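Local coordinates for HI1317 (Haemophilus influenzae, PDB 1JOV), which probably interconverts the alpha and beta anomers of D-glucose 6-phosphate and belongs to the glucose-6-phosphate 1-epimerase family, at residues A[164-169]-A[223-228]; A[168-173]-A[183-188]. All coordinates share one frame; numbering follows the deposited sequence.

Contact 1. Residues A[164-169]-A[223-228]; sequences QGLPET and FVLWNP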
# COMPACT_ATOMS: atom_id res chain seq x y z
N GLN A 164 -4.85 -11.44 12.65
CA GLN A 164 -4.48 -11.45 14.05
C GLN A 164 -4.06 -10.09 14.59
O GLN A 164 -3.38 -9.32 13.90
CB GLN A 164 -3.32 -12.39 14.26
CG GLN A 164 -3.41 -13.74 13.53
CD GLN A 164 -2.18 -14.62 13.75
OE1 GLN A 164 -2.30 -15.85 13.88
NE2 GLN A 164 -0.99 -14.01 13.77
N GLY A 165 -4.43 -9.81 15.85
CA GLY A 165 -3.94 -8.61 16.49
C GLY A 165 -4.76 -7.34 16.44
O GLY A 165 -4.38 -6.35 17.06
N LEU A 166 -5.92 -7.35 15.77
CA LEU A 166 -6.76 -6.16 15.83
C LEU A 166 -7.72 -6.17 17.05
O LEU A 166 -7.92 -7.21 17.67
CB LEU A 166 -7.51 -6.01 14.48
CG LEU A 166 -6.64 -5.60 13.27
CD1 LEU A 166 -7.45 -5.70 11.97
CD2 LEU A 166 -6.10 -4.19 13.46
N PRO A 167 -8.30 -5.03 17.38
CA PRO A 167 -9.13 -4.87 18.59
C PRO A 167 -10.37 -5.77 18.41
O PRO A 167 -10.56 -6.34 17.31
CB PRO A 167 -9.61 -3.43 18.44
CG PRO A 167 -8.38 -2.70 17.97
CD PRO A 167 -7.64 -3.68 17.05
N GLU A 168 -11.22 -5.87 19.45
CA GLU A 168 -12.44 -6.65 19.33
C GLU A 168 -13.62 -5.73 19.03
O GLU A 168 -14.77 -6.13 19.13
CB GLU A 168 -12.67 -7.50 20.57
CG GLU A 168 -11.47 -8.38 20.97
CD GLU A 168 -11.86 -9.43 21.99
OE1 GLU A 168 -12.96 -9.99 21.80
OE2 GLU A 168 -11.11 -9.67 22.98
N THR A 169 -13.34 -4.47 18.67
CA THR A 169 -14.38 -3.62 18.15
C THR A 169 -13.77 -2.74 17.02
O THR A 169 -12.57 -2.52 16.96
CB THR A 169 -14.94 -2.71 19.26
OG1 THR A 169 -15.87 -1.77 18.71
CG2 THR A 169 -13.92 -1.78 19.79
N PHE A 223 -6.49 1.72 11.66
CA PHE A 223 -6.13 0.60 10.77
C PHE A 223 -7.42 0.25 10.05
O PHE A 223 -8.42 -0.05 10.69
CB PHE A 223 -5.62 -0.67 11.49
CG PHE A 223 -4.30 -0.58 12.15
CD1 PHE A 223 -3.19 -0.09 11.44
CD2 PHE A 223 -4.12 -1.01 13.47
CE1 PHE A 223 -1.96 0.03 12.03
CE2 PHE A 223 -2.89 -0.90 14.09
CZ PHE A 223 -1.83 -0.38 13.36
N VAL A 224 -7.42 0.29 8.72
CA VAL A 224 -8.63 0.02 7.96
C VAL A 224 -8.55 -1.42 7.37
O VAL A 224 -7.57 -1.80 6.69
CB VAL A 224 -8.78 1.08 6.84
CG1 VAL A 224 -10.00 0.83 5.94
CG2 VAL A 224 -8.88 2.51 7.39
N LEU A 225 -9.54 -2.25 7.64
CA LEU A 225 -9.50 -3.61 7.12
C LEU A 225 -10.56 -3.63 6.06
O LEU A 225 -11.69 -3.25 6.36
CB LEU A 225 -9.83 -4.60 8.22
CG LEU A 225 -9.78 -6.08 7.83
CD1 LEU A 225 -8.39 -6.53 7.46
CD2 LEU A 225 -10.30 -6.88 9.07
N TRP A 226 -10.21 -4.04 4.82
CA TRP A 226 -11.15 -3.93 3.70
C TRP A 226 -11.05 -5.05 2.65
O TRP A 226 -9.98 -5.37 2.19
CB TRP A 226 -10.95 -2.66 2.91
CG TRP A 226 -11.82 -2.51 1.70
CD1 TRP A 226 -13.20 -2.49 1.65
CD2 TRP A 226 -11.38 -2.47 0.33
NE1 TRP A 226 -13.63 -2.36 0.36
CE2 TRP A 226 -12.53 -2.32 -0.48
CE3 TRP A 226 -10.11 -2.45 -0.30
CZ2 TRP A 226 -12.46 -2.25 -1.86
CZ3 TRP A 226 -10.04 -2.38 -1.69
CH2 TRP A 226 -11.19 -2.24 -2.46
N ASN A 227 -12.21 -5.62 2.25
CA ASN A 227 -12.32 -6.63 1.16
C ASN A 227 -13.70 -6.39 0.57
O ASN A 227 -14.69 -6.39 1.30
CB ASN A 227 -12.10 -8.07 1.67
CG ASN A 227 -12.11 -9.11 0.51
OD1 ASN A 227 -13.15 -9.29 -0.16
ND2 ASN A 227 -10.93 -9.69 0.19
N PRO A 228 -13.77 -6.05 -0.70
CA PRO A 228 -15.03 -5.63 -1.31
C PRO A 228 -15.99 -6.84 -1.51
O PRO A 228 -17.18 -6.65 -1.79
CB PRO A 228 -14.58 -5.09 -2.68
CG PRO A 228 -13.33 -5.84 -3.00
CD PRO A 228 -12.68 -6.08 -1.68
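Leu166 pushes its two methyl groups into two different side chains of strand 223-227, one against Phe223 and the other against Leu225, and these touches make up the whole contact. With chi1 at -71°, Leu166 swings CG away from its own carbonyl carbon, and chi2 then parts the methyls: CD1 continues the line of the chain from CA (chi2 171°) while CD2 branches off it, which spreads the pair between neighbouring targets. The branch methyl meets the ring, with Leu166 CD2 lying 3.7 Å from Phe223 CD2. It also sits near the root of that ring, Leu166 CD2 being 4.1 Å from Phe223 CB. Its approach to the ring is slanted. The extended methyl serves the second neighbour: Leu166 CD1 stands 4.2 Å from Leu225 CD2, which is the methyl that Leu225 in turn holds farthest from its own backbone.

Phe223 and Leu225 send their CB atoms toward the loop, whereas Val224 between them points away, following the alternation of a strand. Val224 touches Glu248, a predicted active-site residue, and the side chain of Phe223 is about 6 Å from that of Glu248, which places the contact close to the probable site. The Phe223 ring also meets His217 with the two planes inclined, and Tyr195 packs on Leu166 as well.

All three touching residues are buried, and the backbones stay well apart, Leu166 CA lying 8.5 Å from Phe223 CA. The chemistry is entirely aliphatic and aromatic, with no polar bond between the segments; the loop is therefore joined to the strand by the fit and burial of hydrocarbon surfaces rather than by directional bonds.

Contact 2. Residues A[168-173]-A[183-188]; sequences ETCFNS and SPRHIS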
# COMPACT_ATOMS: atom_id res chain seq x y z
N GLU A 168 -11.22 -5.87 19.45
CA GLU A 168 -12.44 -6.65 19.33
C GLU A 168 -13.62 -5.73 19.03
O GLU A 168 -14.77 -6.13 19.13
CB GLU A 168 -12.67 -7.50 20.57
CG GLU A 168 -11.47 -8.38 20.97
CD GLU A 168 -11.86 -9.43 21.99
OE1 GLU A 168 -12.96 -9.99 21.80
OE2 GLU A 168 -11.11 -9.67 22.98
N THR A 169 -13.34 -4.47 18.67
CA THR A 169 -14.38 -3.62 18.15
C THR A 169 -13.77 -2.74 17.02
O THR A 169 -12.57 -2.52 16.96
CB THR A 169 -14.94 -2.71 19.26
OG1 THR A 169 -15.87 -1.77 18.71
CG2 THR A 169 -13.92 -1.78 19.79
N CYS A 170 -14.65 -2.17 16.21
CA CYS A 170 -14.21 -1.32 15.11
C CYS A 170 -15.42 -0.58 14.67
O CYS A 170 -16.56 -0.94 15.02
CB CYS A 170 -13.68 -2.19 13.93
SG CYS A 170 -14.90 -3.23 13.05
N PHE A 171 -15.19 0.43 13.85
CA PHE A 171 -16.27 1.20 13.26
C PHE A 171 -16.52 0.63 11.88
O PHE A 171 -15.57 0.49 11.08
CB PHE A 171 -15.88 2.69 13.19
CG PHE A 171 -16.97 3.58 12.69
CD1 PHE A 171 -18.00 3.99 13.57
CD2 PHE A 171 -17.00 4.05 11.41
CE1 PHE A 171 -19.02 4.83 13.14
CE2 PHE A 171 -17.99 4.89 10.96
CZ PHE A 171 -19.02 5.29 11.84
N ASN A 172 -17.78 0.28 11.60
CA ASN A 172 -18.22 -0.32 10.32
C ASN A 172 -18.70 0.75 9.36
O ASN A 172 -19.78 1.30 9.55
CB ASN A 172 -19.34 -1.38 10.57
CG ASN A 172 -19.63 -2.25 9.34
OD1 ASN A 172 -19.35 -1.88 8.18
ND2 ASN A 172 -20.27 -3.41 9.59
N SER A 173 -17.91 1.06 8.34
CA SER A 173 -18.22 2.15 7.41
C SER A 173 -19.38 1.75 6.55
O SER A 173 -19.99 2.59 5.89
CB SER A 173 -17.01 2.51 6.53
OG SER A 173 -15.92 2.82 7.36
N SER A 183 -11.24 -11.75 17.38
CA SER A 183 -9.84 -11.64 17.08
C SER A 183 -9.19 -12.95 17.47
O SER A 183 -9.12 -13.26 18.65
CB SER A 183 -9.20 -10.43 17.78
OG SER A 183 -7.79 -10.47 17.64
N PRO A 184 -8.66 -13.69 16.51
CA PRO A 184 -8.55 -13.28 15.10
C PRO A 184 -9.85 -13.05 14.38
O PRO A 184 -10.98 -13.35 14.89
CB PRO A 184 -7.75 -14.44 14.48
CG PRO A 184 -7.04 -15.08 15.64
CD PRO A 184 -8.09 -15.03 16.72
N ARG A 185 -9.73 -12.43 13.20
CA ARG A 185 -10.90 -12.15 12.39
C ARG A 185 -10.68 -12.87 11.11
O ARG A 185 -9.55 -12.97 10.66
CB ARG A 185 -11.03 -10.65 12.06
CG ARG A 185 -12.26 -10.32 11.26
CD ARG A 185 -13.18 -9.30 11.96
NE ARG A 185 -14.36 -8.96 11.19
CZ ARG A 185 -14.71 -7.72 10.89
NH1 ARG A 185 -13.92 -6.69 11.25
NH2 ARG A 185 -15.83 -7.52 10.23
N HIS A 186 -11.78 -13.35 10.53
CA HIS A 186 -11.74 -14.02 9.25
C HIS A 186 -12.69 -13.19 8.42
O HIS A 186 -13.44 -12.40 8.98
CB HIS A 186 -12.16 -15.49 9.38
CG HIS A 186 -13.64 -15.69 9.47
ND1 HIS A 186 -14.32 -16.58 8.66
CD2 HIS A 186 -14.57 -15.16 10.30
CE1 HIS A 186 -15.61 -16.56 8.98
NE2 HIS A 186 -15.78 -15.71 9.97
N ILE A 187 -12.61 -13.35 7.11
CA ILE A 187 -13.40 -12.57 6.17
C ILE A 187 -14.31 -13.48 5.37
O ILE A 187 -13.85 -14.30 4.57
CB ILE A 187 -12.39 -11.85 5.21
CG1 ILE A 187 -11.23 -11.22 6.00
CG2 ILE A 187 -13.07 -10.87 4.29
CD1 ILE A 187 -11.57 -9.88 6.58
N SER A 188 -15.61 -13.28 5.52
CA SER A 188 -16.60 -14.13 4.90
C SER A 188 -17.66 -13.28 4.33
O SER A 188 -18.79 -13.74 4.17
CB SER A 188 -17.21 -14.95 6.00
OG SER A 188 -17.71 -14.11 7.02
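Arg185 reaches across from its loop to the sulfur of Cys170, Arg185 NH1 lying 4.0 Å from Cys170 SG. The arginine starts with CG anti to its backbone N, bends at chi2 (121°, well away from a staggered value), and then runs straight through CD to NE. The bend carries the guanidinium to the cysteine, which it meets at a slant. Arg185 NH1 also hydrogen-bonds Tyr195 OH, and the side chain touches Val191 and Cys193, so strand 191-196 helps to fix where the guanidinium rests.

Cys170 is buried and forms a disulfide with Cys193. Its SG occupies the position between the backbone N and the carbonyl carbon (chi1 67°), a tight setting for a sulfur, and CB points toward the loop that carries Arg185. The guanidinium thus packs beside the Cys170 sulfur as a van der Waals neighbour.

At the other end the touch is looser and more exposed: Glu168 CG comes within 4.4 Å of Ser183 CB, a methylene meeting a methylene. Here the backbones are nearest, with Glu168 CA 6.1 Å from Ser183 CA. Ser183 holds OG anti to its backbone N (chi1 170°), where it makes a weak hydrogen bond to Leu166 O. A cis peptide then joins Ser183 to Pro184, and beyond it Arg185 bonds through its backbone to Val163.

Backbone bonds of Glu168 with Val181 and of Cys170 with Glu179 identify strand 169-172 as one arm of a beta-hairpin, completed by strand 177-180. The arrangement is that of an antiparallel sheet margin in the beta-supersandwich fold of the aldose 1-epimerase family: an edge hairpin stapled by a disulfide to strand 191-196, with the following loop folded back alongside it.

From the N terminus, strand 161-164 ends the eight-stranded sheet, and the chain crosses at 164-169 to the seven-stranded one, where the hairpin of strands 169-172 and 177-180 begins. Contact 2 closes the shorter loop, with nine residues between its segments, as 183-188 returns beside 168-173. Contact 1 closes a longer one, bringing 164-169 to strand 222-227 after strands 191-196, 201-206 and 211-218. Contact 2 is nested inside it, and the two share Glu168 and Thr169. They also touch directly: Ile187 packs against Leu225 and Asn227. Together they join the inter-sheet crossing, the edge hairpin and an inner strand of the seven-stranded sheet.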